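Local coordinates for Spermidine/putrescine ABC transporter, periplasmic binding protein (Treponema pallidum, PDB 2V84) that probably binds polyamines such as spermidine and putrescine, serving as the extracytoplasmic receptor of an ABC transporter, at residues N31-T36 / P126-G130; F151-A157 / H199-L204; E94-K100 / R269-H273; S85-R89 / K323-G327. One frame throughout, in Å; residues are numbered along the deposited sequence.

Contact 1: N31-T36 / P126-G130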
loop_
_atom_site.group_PDB
_atom_site.type_symbol
_atom_site.label_atom_id
_atom_site.label_comp_id
_atom_site.label_asym_id
_atom_site.label_seq_id
_atom_site.Cartn_x
_atom_site.Cartn_y
_atom_site.Cartn_z
ATOM N N ASN A 31 9.041 -1.415 -10.056
ATOM C CA ASN A 31 8.416 -1.205 -8.748
ATOM C C ASN A 31 7.986 0.261 -8.615
ATOM O O ASN A 31 8.239 1.060 -9.519
ATOM C CB ASN A 31 9.414 -1.626 -7.654
ATOM C CG ASN A 31 8.796 -1.730 -6.268
ATOM O OD1 ASN A 31 7.584 -1.642 -6.100
ATOM N ND2 ASN A 31 9.644 -1.908 -5.267
ATOM N N TRP A 32 7.313 0.594 -7.513
ATOM C CA TRP A 32 6.932 1.965 -7.183
ATOM C C TRP A 32 8.203 2.760 -6.927
ATOM O O TRP A 32 9.180 2.235 -6.381
ATOM C CB TRP A 32 6.054 1.997 -5.914
ATOM C CG TRP A 32 4.707 1.301 -6.033
ATOM C CD1 TRP A 32 4.470 -0.050 -5.988
ATOM C CD2 TRP A 32 3.420 1.928 -6.185
ATOM N NE1 TRP A 32 3.120 -0.304 -6.122
ATOM C CE2 TRP A 32 2.452 0.889 -6.251
ATOM C CE3 TRP A 32 2.987 3.265 -6.282
ATOM C CZ2 TRP A 32 1.078 1.147 -6.397
ATOM C CZ3 TRP A 32 1.621 3.520 -6.433
ATOM C CH2 TRP A 32 0.682 2.460 -6.480
ATOM N N THR A 33 8.179 4.040 -7.291
ATOM C CA THR A 33 9.312 4.921 -7.075
ATOM C C THR A 33 9.703 4.868 -5.619
ATOM O O THR A 33 8.848 4.960 -4.734
ATOM C CB THR A 33 8.989 6.394 -7.508
ATOM O OG1 THR A 33 8.132 6.392 -8.664
ATOM C CG2 THR A 33 10.274 7.152 -7.835
ATOM N N TYR A 34 10.996 4.680 -5.378
ATOM C CA TYR A 34 11.598 4.668 -4.037
ATOM C C TYR A 34 11.292 3.439 -3.175
ATOM O O TYR A 34 11.909 3.267 -2.137
ATOM C CB TYR A 34 11.298 5.969 -3.243
ATOM C CG TYR A 34 11.417 7.261 -4.051
ATOM C CD1 TYR A 34 12.594 7.575 -4.740
ATOM C CD2 TYR A 34 10.356 8.173 -4.109
ATOM C CE1 TYR A 34 12.708 8.757 -5.489
ATOM C CE2 TYR A 34 10.463 9.363 -4.857
ATOM C CZ TYR A 34 11.647 9.642 -5.542
ATOM O OH TYR A 34 11.774 10.806 -6.276
ATOM N N TYR A 35 10.353 2.595 -3.608
ATOM C CA TYR A 35 9.839 1.468 -2.782
ATOM C C TYR A 35 10.879 0.385 -2.448
ATOM O O TYR A 35 10.924 -0.130 -1.319
ATOM C CB TYR A 35 8.610 0.851 -3.447
ATOM C CG TYR A 35 7.667 0.135 -2.512
ATOM C CD1 TYR A 35 7.667 0.394 -1.141
ATOM C CD2 TYR A 35 6.767 -0.795 -3.014
ATOM C CE1 TYR A 35 6.777 -0.274 -0.283
ATOM C CE2 TYR A 35 5.889 -1.467 -2.188
ATOM C CZ TYR A 35 5.891 -1.212 -0.830
ATOM O OH TYR A 35 4.983 -1.859 -0.037
ATOM N N THR A 36 11.737 0.072 -3.415
ATOM C CA THR A 36 12.977 -0.642 -3.134
ATOM C C THR A 36 14.121 0.365 -2.853
ATOM O O THR A 36 14.581 1.054 -3.771
ATOM C CB THR A 36 13.363 -1.602 -4.281
ATOM O OG1 THR A 36 12.219 -2.356 -4.698
ATOM C CG2 THR A 36 14.431 -2.549 -3.816
ATOM N N PRO A 126 4.989 -12.116 -0.454
ATOM C CA PRO A 126 4.763 -10.797 0.159
ATOM C C PRO A 126 5.988 -9.897 0.264
ATOM O O PRO A 126 7.073 -10.357 0.626
ATOM C CB PRO A 126 4.274 -11.147 1.574
ATOM C CG PRO A 126 3.616 -12.457 1.394
ATOM C CD PRO A 126 4.428 -13.199 0.368
ATOM N N TYR A 127 5.781 -8.609 -0.017
ATOM C CA TYR A 127 6.816 -7.589 0.008
ATOM C C TYR A 127 6.600 -6.694 1.240
ATOM O O TYR A 127 7.538 -6.411 1.993
ATOM C CB TYR A 127 6.674 -6.783 -1.290
ATOM C CG TYR A 127 7.725 -5.759 -1.557
ATOM C CD1 TYR A 127 7.724 -4.536 -0.890
ATOM C CD2 TYR A 127 8.696 -5.988 -2.527
ATOM C CE1 TYR A 127 8.672 -3.596 -1.154
ATOM C CE2 TYR A 127 9.672 -5.037 -2.794
ATOM C CZ TYR A 127 9.656 -3.855 -2.110
ATOM O OH TYR A 127 10.610 -2.887 -2.382
ATOM N N TYR A 128 5.361 -6.258 1.454
ATOM C CA TYR A 128 5.047 -5.424 2.606
ATOM C C TYR A 128 3.544 -5.384 2.786
ATOM O O TYR A 128 2.820 -5.505 1.825
ATOM C CB TYR A 128 5.681 -3.986 2.492
ATOM C CG TYR A 128 5.355 -3.167 3.717
ATOM C CD1 TYR A 128 5.866 -3.527 4.961
ATOM C CD2 TYR A 128 4.483 -2.076 3.643
ATOM C CE1 TYR A 128 5.525 -2.825 6.109
ATOM C CE2 TYR A 128 4.134 -1.379 4.794
ATOM C CZ TYR A 128 4.651 -1.764 6.009
ATOM O OH TYR A 128 4.311 -1.053 7.130
ATOM N N LEU A 129 3.089 -5.264 4.027
ATOM C CA LEU A 129 1.667 -5.130 4.348
ATOM C C LEU A 129 1.543 -3.895 5.218
ATOM O O LEU A 129 2.219 -3.802 6.247
ATOM C CB LEU A 129 1.187 -6.366 5.127
ATOM C CG LEU A 129 -0.311 -6.541 5.434
ATOM C CD1 LEU A 129 -0.597 -7.992 5.625
ATOM C CD2 LEU A 129 -0.737 -5.733 6.680
ATOM N N GLY A 130 0.695 -2.948 4.824
ATOM C CA GLY A 130 0.486 -1.759 5.680
ATOM C C GLY A 130 -0.901 -1.227 5.427
ATOM O O GLY A 130 -1.760 -1.940 4.904
#
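Thr36 OG1 is held by two groups. Tyr127 OH lies 2.9 Å from Thr36 OG1 in a hydrogen bond that either hydroxyl could donate, and Asn31 ND2 gives a proton to Thr36 OG1 over 2.7 Å, with the oxygen in the plane of the amide. The Thr36 hydroxyl meets the Tyr127 ring at its edge, near the ring plane. A further oxygen, Tyr35 O, is 3.0 Å from Tyr127 OH; this bond is weak, and it is also not settled, because the single phenol proton has another acceptor within reach. Asn31 ND2 comes to 3.2 Å of the same Tyr127 OH, its amide plane steeply inclined to the phenol. Tyr127 extends away from its backbone N (chi1 -174°), a torsion that carries its hydroxyl across to the turn after strand 26-32.

Tyr127 and Tyr128 both face Asp258 on strand 254-260, a classic beta bulge in strand 125-137, and both point toward the turn. Tyr127 and Tyr35 slide past one another in opposite directions: Tyr127 CE1 lies over the centre of the Tyr35 face, 3.6 Å above the plane, and with 39° between their planes the rings meet obliquely. The second tyrosine is met differently. Tyr35 crosses Tyr128 at about a right angle, putting Tyr35 OH 3.4 Å from Tyr128 CB. That Tyr35 hydroxyl is hydrogen-bonded to Asp258, while Tyr128 OH pairs with Tyr312. A MES molecule, probably from the crystallisation liquor, lies beside Tyr35, consistent with a place on the ligand pocket.

Contact 2: F151-A157 / H199-L204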
loop_
_atom_site.group_PDB
_atom_site.type_symbol
_atom_site.label_atom_id
_atom_site.label_comp_id
_atom_site.label_asym_id
_atom_site.label_seq_id
_atom_site.Cartn_x
_atom_site.Cartn_y
_atom_site.Cartn_z
ATOM N N PHE A 151 -13.566 13.438 8.441
ATOM C CA PHE A 151 -13.745 14.140 7.177
ATOM C C PHE A 151 -15.117 14.801 6.991
ATOM O O PHE A 151 -15.319 15.562 6.049
ATOM C CB PHE A 151 -13.346 13.222 6.005
ATOM C CG PHE A 151 -11.887 12.872 6.013
ATOM C CD1 PHE A 151 -10.938 13.841 5.688
ATOM C CD2 PHE A 151 -11.454 11.577 6.354
ATOM C CE1 PHE A 151 -9.578 13.546 5.697
ATOM C CE2 PHE A 151 -10.108 11.261 6.367
ATOM C CZ PHE A 151 -9.158 12.257 6.048
ATOM N N SER A 152 -16.039 14.552 7.918
ATOM C CA SER A 152 -17.327 15.226 7.886
ATOM C C SER A 152 -17.344 16.493 8.764
ATOM O O SER A 152 -18.390 17.129 8.914
ATOM C CB SER A 152 -18.430 14.252 8.289
ATOM O OG SER A 152 -18.385 14.088 9.684
ATOM N N ARG A 153 -16.185 16.859 9.320
ATOM C CA ARG A 153 -16.075 18.045 10.179
ATOM C C ARG A 153 -16.107 19.336 9.385
ATOM O O ARG A 153 -15.135 19.686 8.739
ATOM C CB ARG A 153 -14.799 17.998 11.012
ATOM C CG ARG A 153 -14.922 16.988 12.111
ATOM C CD ARG A 153 -13.854 17.091 13.132
ATOM N NE ARG A 153 -13.690 18.408 13.763
ATOM C CZ ARG A 153 -12.850 18.584 14.771
ATOM N NH1 ARG A 153 -12.194 17.534 15.245
ATOM N NH2 ARG A 153 -12.674 19.766 15.329
ATOM N N LYS A 154 -17.232 20.040 9.464
ATOM C CA LYS A 154 -17.426 21.314 8.759
ATOM C C LYS A 154 -16.522 22.454 9.225
ATOM O O LYS A 154 -16.206 23.339 8.423
ATOM C CB LYS A 154 -18.907 21.721 8.736
ATOM C CG LYS A 154 -19.720 20.802 7.804
ATOM C CD LYS A 154 -21.068 21.375 7.351
ATOM C CE LYS A 154 -21.897 20.275 6.664
ATOM N NZ LYS A 154 -23.187 20.734 6.055
ATOM N N ASP A 155 -16.085 22.391 10.488
ATOM C CA ASP A 155 -15.124 23.336 11.067
ATOM C C ASP A 155 -13.696 23.230 10.514
ATOM O O ASP A 155 -12.873 24.137 10.712
ATOM C CB ASP A 155 -15.142 23.283 12.605
ATOM C CG ASP A 155 -14.603 21.972 13.181
ATOM O OD1 ASP A 155 -14.940 20.874 12.696
ATOM O OD2 ASP A 155 -13.848 22.044 14.174
ATOM N N LEU A 156 -13.424 22.139 9.798
ATOM C CA LEU A 156 -12.145 21.917 9.115
ATOM C C LEU A 156 -12.286 21.964 7.592
ATOM O O LEU A 156 -11.351 21.624 6.865
ATOM C CB LEU A 156 -11.533 20.579 9.567
ATOM C CG LEU A 156 -11.402 20.345 11.083
ATOM C CD1 LEU A 156 -11.031 18.905 11.365
ATOM C CD2 LEU A 156 -10.373 21.286 11.685
ATOM N N ALA A 157 -13.449 22.401 7.111
ATOM C CA ALA A 157 -13.721 22.431 5.677
ATOM C C ALA A 157 -12.675 23.231 4.909
ATOM O O ALA A 157 -12.241 24.310 5.353
ATOM C CB ALA A 157 -15.119 22.961 5.400
ATOM N N HIS A 199 -21.097 13.810 2.477
ATOM C CA HIS A 199 -20.606 14.064 3.848
ATOM C C HIS A 199 -19.129 14.418 3.972
ATOM O O HIS A 199 -18.756 15.243 4.818
ATOM C CB HIS A 199 -20.994 12.919 4.785
ATOM C CG HIS A 199 -22.479 12.744 4.923
ATOM N ND1 HIS A 199 -23.289 13.715 5.474
ATOM C CD2 HIS A 199 -23.307 11.747 4.532
ATOM C CE1 HIS A 199 -24.546 13.314 5.437
ATOM N NE2 HIS A 199 -24.583 12.119 4.875
ATOM N N TRP A 200 -18.292 13.824 3.124
ATOM C CA TRP A 200 -16.849 14.046 3.196
ATOM C C TRP A 200 -16.352 15.003 2.139
ATOM O O TRP A 200 -15.693 15.972 2.459
ATOM C CB TRP A 200 -16.083 12.723 3.115
ATOM C CG TRP A 200 -16.372 11.784 4.248
ATOM C CD1 TRP A 200 -17.042 12.071 5.410
ATOM C CD2 TRP A 200 -15.998 10.406 4.328
ATOM N NE1 TRP A 200 -17.109 10.961 6.202
ATOM C CE2 TRP A 200 -16.475 9.918 5.568
ATOM C CE3 TRP A 200 -15.287 9.533 3.474
ATOM C CZ2 TRP A 200 -16.263 8.598 5.988
ATOM C CZ3 TRP A 200 -15.087 8.209 3.883
ATOM C CH2 TRP A 200 -15.566 7.758 5.142
ATOM N N LYS A 201 -16.660 14.722 0.875
ATOM C CA LYS A 201 -16.220 15.566 -0.242
ATOM C C LYS A 201 -16.448 17.086 -0.071
ATOM O O LYS A 201 -15.553 17.878 -0.439
ATOM C CB LYS A 201 -16.835 15.051 -1.561
ATOM C CG LYS A 201 -16.545 15.895 -2.804
ATOM C CD LYS A 201 -17.176 15.228 -4.043
ATOM C CE LYS A 201 -17.172 16.155 -5.265
ATOM N NZ LYS A 201 -17.795 15.489 -6.451
ATOM N N PRO A 202 -17.615 17.511 0.485
ATOM C CA PRO A 202 -17.855 18.952 0.637
ATOM C C PRO A 202 -16.849 19.675 1.538
ATOM O O PRO A 202 -16.736 20.897 1.470
ATOM C CB PRO A 202 -19.241 19.005 1.299
ATOM C CG PRO A 202 -19.871 17.757 0.951
ATOM C CD PRO A 202 -18.776 16.746 0.973
ATOM N N ASN A 203 -16.145 18.926 2.379
ATOM C CA ASN A 203 -15.172 19.504 3.311
ATOM C C ASN A 203 -13.741 19.438 2.824
ATOM O O ASN A 203 -12.834 19.932 3.491
ATOM C CB ASN A 203 -15.274 18.820 4.668
ATOM C CG ASN A 203 -16.638 18.964 5.273
ATOM O OD1 ASN A 203 -17.205 20.048 5.287
ATOM N ND2 ASN A 203 -17.184 17.870 5.752
ATOM N N LEU A 204 -13.551 18.818 1.658
ATOM C CA LEU A 204 -12.215 18.571 1.098
ATOM C C LEU A 204 -11.772 19.654 0.127
ATOM O O LEU A 204 -12.554 20.070 -0.727
ATOM C CB LEU A 204 -12.201 17.230 0.336
ATOM C CG LEU A 204 -12.624 15.963 1.080
ATOM C CD1 LEU A 204 -12.478 14.758 0.155
ATOM C CD2 LEU A 204 -11.837 15.728 2.364
HETATM O O HOH W 1 -20.119 17.389 6.120
#
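A first torsion of -60° sets CG of Asn203 beside its own backbone N and presents the amide to the 151-157 loop, while the similar turn of Phe151 (chi1 -65°) sends its ring off past Leu204 and leaves CB against Trp200. Asn203 ND2 donates to Phe151 O over 3.0 Å in a nearly straight bond (163° at the hydrogen), with the acceptor close to the amide plane. A water also accepts from Asn203 ND2 and donates to His199 O, 2.9 Å away, and, at longer range, to Ser152 O, bridging the two segments. The amide oxygen turns to carbon: Asn203 OD1 lies 3.6 Å from both Ala157 CB and Lys154 CG.

Both segments lead into neighbouring parallel strands, 160-162 and 204-207, which are joined through helices 166-176 and 186-200 in a beta-alpha-beta crossover; the contact thus ties the two strand entrances together. Phe151 CB makes a CH-pi contact 4.0 Å from the centroid of the five-membered ring of Trp200, over its face. The Phe151 ring continues to Leu204, which it meets obliquely, with CD1 of the phenylalanine and CD2 of the leucine 3.9 Å apart.

Contact 3: E94-K100 / R269-H273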
loop_
_atom_site.group_PDB
_atom_site.type_symbol
_atom_site.label_atom_id
_atom_site.label_comp_id
_atom_site.label_asym_id
_atom_site.label_seq_id
_atom_site.Cartn_x
_atom_site.Cartn_y
_atom_site.Cartn_z
ATOM N N GLU A 94 4.282 -15.812 -13.634
ATOM C CA GLU A 94 4.927 -17.141 -13.690
ATOM C C GLU A 94 4.975 -17.749 -12.322
ATOM O O GLU A 94 5.066 -17.012 -11.340
ATOM C CB GLU A 94 6.350 -17.042 -14.227
ATOM C CG GLU A 94 6.373 -16.534 -15.650
ATOM C CD GLU A 94 7.692 -16.742 -16.342
ATOM O OE1 GLU A 94 8.684 -17.071 -15.670
ATOM O OE2 GLU A 94 7.741 -16.576 -17.581
ATOM N N LYS A 95 4.872 -19.078 -12.262
ATOM C CA LYS A 95 5.043 -19.796 -10.987
ATOM C C LYS A 95 6.418 -19.503 -10.408
ATOM O O LYS A 95 7.407 -19.406 -11.134
ATOM C CB LYS A 95 4.819 -21.316 -11.169
ATOM C CG LYS A 95 3.352 -21.670 -11.456
ATOM C CD LYS A 95 3.102 -23.187 -11.445
ATOM C CE LYS A 95 1.626 -23.509 -11.752
ATOM N NZ LYS A 95 1.400 -24.977 -11.729
ATOM N N ILE A 96 6.471 -19.370 -9.090
ATOM C CA ILE A 96 7.697 -19.105 -8.363
ATOM C C ILE A 96 8.206 -20.418 -7.775
ATOM O O ILE A 96 7.420 -21.247 -7.325
ATOM C CB ILE A 96 7.446 -18.047 -7.249
ATOM C CG1 ILE A 96 7.083 -16.710 -7.922
ATOM C CG2 ILE A 96 8.671 -17.898 -6.348
ATOM C CD1 ILE A 96 6.746 -15.554 -6.971
ATOM N N ASP A 97 9.519 -20.625 -7.856
ATOM C CA ASP A 97 10.177 -21.798 -7.294
ATOM C C ASP A 97 10.649 -21.445 -5.897
ATOM O O ASP A 97 11.699 -20.814 -5.722
ATOM C CB ASP A 97 11.359 -22.239 -8.184
ATOM C CG ASP A 97 12.111 -23.425 -7.619
ATOM O OD1 ASP A 97 11.666 -24.029 -6.611
ATOM O OD2 ASP A 97 13.171 -23.770 -8.172
ATOM N N LEU A 98 9.865 -21.833 -4.901
ATOM C CA LEU A 98 10.143 -21.395 -3.545
ATOM C C LEU A 98 11.397 -22.039 -2.961
ATOM O O LEU A 98 11.912 -21.576 -1.934
ATOM C CB LEU A 98 8.939 -21.622 -2.628
ATOM C CG LEU A 98 7.649 -20.836 -2.911
ATOM C CD1 LEU A 98 6.579 -21.284 -1.906
ATOM C CD2 LEU A 98 7.859 -19.325 -2.887
ATOM N N SER A 99 11.897 -23.091 -3.621
ATOM C CA SER A 99 13.114 -23.749 -3.138
ATOM C C SER A 99 14.291 -22.789 -3.333
ATOM O O SER A 99 15.313 -22.912 -2.659
ATOM C CB SER A 99 13.371 -25.099 -3.830
ATOM O OG SER A 99 13.731 -24.916 -5.190
ATOM N N LYS A 100 14.125 -21.803 -4.211
ATOM C CA LYS A 100 15.191 -20.825 -4.455
ATOM C C LYS A 100 15.026 -19.583 -3.572
ATOM O O LYS A 100 15.781 -18.609 -3.686
ATOM C CB LYS A 100 15.233 -20.442 -5.921
ATOM C CG LYS A 100 15.778 -21.566 -6.818
ATOM C CD LYS A 100 15.892 -21.097 -8.256
ATOM C CE LYS A 100 16.670 -22.128 -9.068
ATOM N NZ LYS A 100 16.680 -21.795 -10.523
ATOM N N ARG A 269 15.003 -15.529 -14.383
ATOM C CA ARG A 269 14.289 -16.042 -13.211
ATOM C C ARG A 269 15.239 -16.288 -12.045
ATOM O O ARG A 269 14.872 -16.090 -10.890
ATOM C CB ARG A 269 13.496 -17.311 -13.553
ATOM C CG ARG A 269 12.239 -17.065 -14.403
ATOM C CD ARG A 269 11.589 -18.370 -14.843
ATOM N NE ARG A 269 11.327 -19.270 -13.715
ATOM C CZ ARG A 269 10.258 -19.208 -12.914
ATOM N NH1 ARG A 269 9.312 -18.303 -13.114
ATOM N NH2 ARG A 269 10.123 -20.072 -11.907
ATOM N N ASP A 270 16.464 -16.716 -12.342
ATOM C CA ASP A 270 17.461 -16.973 -11.290
ATOM C C ASP A 270 17.784 -15.728 -10.451
ATOM O O ASP A 270 17.847 -15.799 -9.230
ATOM C CB ASP A 270 18.734 -17.546 -11.907
ATOM C CG ASP A 270 18.496 -18.884 -12.595
ATOM O OD1 ASP A 270 17.734 -19.716 -12.058
ATOM O OD2 ASP A 270 19.077 -19.090 -13.681
ATOM N N LEU A 271 17.977 -14.589 -11.109
ATOM C CA LEU A 271 18.188 -13.354 -10.360
ATOM C C LEU A 271 16.912 -12.829 -9.716
ATOM O O LEU A 271 16.965 -12.183 -8.671
ATOM C CB LEU A 271 18.834 -12.261 -11.222
ATOM C CG LEU A 271 20.358 -12.228 -11.226
ATOM C CD1 LEU A 271 20.803 -11.036 -12.042
ATOM C CD2 LEU A 271 20.920 -12.158 -9.824
ATOM N N ALA A 272 15.762 -13.091 -10.329
ATOM C CA ALA A 272 14.491 -12.687 -9.720
ATOM C C ALA A 272 14.286 -13.373 -8.370
ATOM O O ALA A 272 13.939 -12.730 -7.390
ATOM C CB ALA A 272 13.335 -12.977 -10.643
ATOM N N HIS A 273 14.529 -14.672 -8.315
ATOM C CA HIS A 273 14.368 -15.408 -7.058
ATOM C C HIS A 273 15.419 -14.957 -6.040
ATOM O O HIS A 273 15.140 -14.851 -4.847
ATOM C CB HIS A 273 14.529 -16.913 -7.303
ATOM C CG HIS A 273 13.373 -17.548 -8.013
ATOM N ND1 HIS A 273 13.235 -17.522 -9.381
ATOM C CD2 HIS A 273 12.296 -18.221 -7.542
ATOM C CE1 HIS A 273 12.141 -18.179 -9.728
ATOM N NE2 HIS A 273 11.549 -18.604 -8.630
#
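The first turn of helix 269-279 docks here on the chain that leaves the small antiparallel pair of strands 93-94 and 262-263, with an Asx turn at Asp97, whose OD1 accepts from Ser99 N. Arg269, bent at its third torsion (chi3 53°), puts both terminal nitrogens on one carbonyl: Arg269 NH2 is 2.9 Å and Arg269 NH1 3.0 Å from Lys95 O, which lies in the guanidinium plane. The same NH1 makes a salt bridge of 2.9 Å to Glu94 OE1, using the anti lone pair; Glu94 OE2 is taken by the backbone N of Gly265, fixing the carboxylate's rotation.

One turn along the helix, His273 is held at both ring nitrogens. His273 ND1 donates to Arg269 O at 2.6 Å, and His273 NE2 accepts from Asp97 N at 3.0 Å, near the ring plane. These directions define a proton on ND1 and a lone pair on NE2, probably a neutral imidazole. His273 CE1 covers one face of the Arg269 guanidinium, 3.5 Å above its plane and offset toward the rim, while the guanidinium edge is bonded to Lys95 O. Lys100 runs extended over one face of His273 and continues to the helix surface, where its NZ meets Asp270 OD1 at 2.8 Å, nearly in line with the C-O bond.

Contact 4: S85-R89 / K323-G327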
loop_
_atom_site.group_PDB
_atom_site.type_symbol
_atom_site.label_atom_id
_atom_site.label_comp_id
_atom_site.label_asym_id
_atom_site.label_seq_id
_atom_site.Cartn_x
_atom_site.Cartn_y
_atom_site.Cartn_z
ATOM N N SER A 85 -4.359 -11.090 -7.838
ATOM C CA SER A 85 -5.508 -11.926 -8.179
ATOM C C SER A 85 -5.988 -11.689 -9.620
ATOM O O SER A 85 -6.195 -12.646 -10.383
ATOM C CB SER A 85 -6.621 -11.727 -7.154
ATOM O OG SER A 85 -7.837 -12.371 -7.545
ATOM N N ILE A 86 -6.128 -10.419 -10.001
ATOM C CA ILE A 86 -6.442 -10.032 -11.393
ATOM C C ILE A 86 -5.460 -10.647 -12.380
ATOM O O ILE A 86 -5.870 -11.234 -13.401
ATOM C CB ILE A 86 -6.435 -8.465 -11.587
ATOM C CG1 ILE A 86 -7.620 -7.811 -10.874
ATOM C CG2 ILE A 86 -6.430 -8.094 -13.065
ATOM C CD1 ILE A 86 -7.426 -6.311 -10.532
ATOM N N MET A 87 -4.167 -10.517 -12.078
ATOM C CA MET A 87 -3.113 -10.958 -13.006
ATOM C C MET A 87 -2.953 -12.473 -13.082
ATOM O O MET A 87 -2.560 -12.996 -14.130
ATOM C CB MET A 87 -1.772 -10.315 -12.671
ATOM C CG MET A 87 -1.769 -8.807 -12.892
ATOM S SD MET A 87 -0.368 -8.101 -12.034
ATOM C CE MET A 87 0.686 -7.831 -13.440
ATOM N N LYS A 88 -3.261 -13.168 -11.988
ATOM C CA LYS A 88 -3.353 -14.634 -12.023
ATOM C C LYS A 88 -4.438 -15.125 -12.998
ATOM O O LYS A 88 -4.208 -16.041 -13.799
ATOM C CB LYS A 88 -3.598 -15.195 -10.618
ATOM C CG LYS A 88 -2.330 -15.563 -9.871
ATOM C CD LYS A 88 -2.618 -15.939 -8.436
ATOM C CE LYS A 88 -3.096 -17.370 -8.309
ATOM N NZ LYS A 88 -2.993 -17.815 -6.891
ATOM N N ARG A 89 -5.617 -14.507 -12.947
ATOM C CA ARG A 89 -6.731 -14.957 -13.797
ATOM C C ARG A 89 -6.510 -14.649 -15.280
ATOM O O ARG A 89 -6.991 -15.381 -16.163
ATOM C CB ARG A 89 -8.047 -14.360 -13.325
ATOM C CG ARG A 89 -8.385 -14.667 -11.865
ATOM C CD ARG A 89 -9.849 -14.427 -11.623
ATOM N NE ARG A 89 -10.233 -13.068 -11.981
ATOM C CZ ARG A 89 -10.629 -12.178 -11.095
ATOM N NH1 ARG A 89 -10.700 -12.529 -9.821
ATOM N NH2 ARG A 89 -10.958 -10.945 -11.467
ATOM N N LYS A 323 -7.550 -5.307 1.088
ATOM C CA LYS A 323 -8.227 -5.009 -0.176
ATOM C C LYS A 323 -7.975 -6.141 -1.155
ATOM O O LYS A 323 -6.826 -6.583 -1.350
ATOM C CB LYS A 323 -7.709 -3.695 -0.772
ATOM C CG LYS A 323 -8.113 -2.443 0.016
ATOM C CD LYS A 323 -7.436 -1.211 -0.600
ATOM C CE LYS A 323 -5.930 -1.244 -0.392
ATOM N NZ LYS A 323 -5.245 -0.070 -1.044
ATOM N N THR A 324 -9.051 -6.628 -1.761
ATOM C CA THR A 324 -8.944 -7.787 -2.619
ATOM C C THR A 324 -9.551 -7.494 -3.973
ATOM O O THR A 324 -10.153 -6.441 -4.193
ATOM C CB THR A 324 -9.701 -9.008 -2.027
ATOM O OG1 THR A 324 -11.093 -8.708 -1.988
ATOM C CG2 THR A 324 -9.202 -9.357 -0.620
ATOM N N ASP A 325 -9.381 -8.437 -4.884
ATOM C CA ASP A 325 -10.028 -8.364 -6.168
ATOM C C ASP A 325 -11.536 -8.563 -6.028
ATOM O O ASP A 325 -12.006 -9.615 -5.567
ATOM C CB ASP A 325 -9.434 -9.401 -7.112
ATOM C CG ASP A 325 -9.876 -9.197 -8.527
ATOM O OD1 ASP A 325 -9.908 -8.032 -8.981
ATOM O OD2 ASP A 325 -10.208 -10.201 -9.181
ATOM N N VAL A 326 -12.287 -7.546 -6.434
ATOM C CA VAL A 326 -13.765 -7.584 -6.383
ATOM C C VAL A 326 -14.439 -8.132 -7.655
ATOM O O VAL A 326 -15.673 -8.291 -7.700
ATOM C CB VAL A 326 -14.367 -6.210 -5.998
ATOM C CG1 VAL A 326 -13.950 -5.848 -4.586
ATOM C CG2 VAL A 326 -13.950 -5.112 -6.987
ATOM N N GLY A 327 -13.629 -8.418 -8.675
ATOM C CA GLY A 327 -14.142 -8.949 -9.945
ATOM C C GLY A 327 -15.022 -7.924 -10.652
ATOM O O GLY A 327 -14.678 -6.736 -10.694
#
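Ser85 and Asp325 form the nearest backbone approach, their CA atoms 6.1 Å apart, where the last turn of helix 81-89 passes an irregular length of chain between strand 321-322 and helix 330-342. Asp325 is the central residue on its side. Its carboxylate swings away from the backbone N (chi1 -169°) and enters between Ser85, Ile86 and Arg89. Ser85 OG lies alongside the stem, 3.4 Å from Asp325 CB. Ile86 crosses Asp325 at about a right angle, with CG1 and CD1 beside OD1; the separation of that oxygen from CG1 is too small to be taken literally.

Arg89 comes from the opposite direction, one turn on from Ser85, whose carbonyl oxygen lies off one face of the guanidinium. Both terminal nitrogens point to Asp325 OD2, end-on, with the guanidinium and carboxylate planes 35° apart. The modelled lengths, 2.5 Å from OD2 to Arg89 NH1 and to Arg89 NH2, are implausibly short, and both bonds are strongly bent, the one from NH2 weak. Asp325 was also deposited in two conformers; the ion pair is plausible in this one, but its details are doubtful. Gly327, with positive phi, passes with its CA 4.1 Å from Arg89 NH2.

Just before Asp325 in the chain, Thr324 O is bonded to Arg167 and Lys323 to Glu168, both predicted spermidine-binding residues. The contact therefore lies beside the probable ligand region. Its chemistry is that of an ion pair at the surface whose carboxylate has two modelled positions, consistent with a bond of no single fixed geometry.

From the N terminus, the turn after strand 26-32 opens contact 1, helix 81-89 opens contact 4 and the loop after strand 93-94 opens contact 3 before strand 125-137 closes contact 1, joining the parallel sheet to the mixed one. Contact 1 therefore crosses both others. Contact 2 opens and closes within 151-204, at the entrances of two parallel strands. It nests inside the loop that helix 269-279 closes in contact 3, itself nested inside the one contact 4 closes by joining helix 81-89 to the loop before helix 330-342. Contacts 2 and 3 lie on opposite sides of the chain's centre, about 48 Å between centres; the centre of contact 1 is about 18 Å from those of contacts 3 and 4.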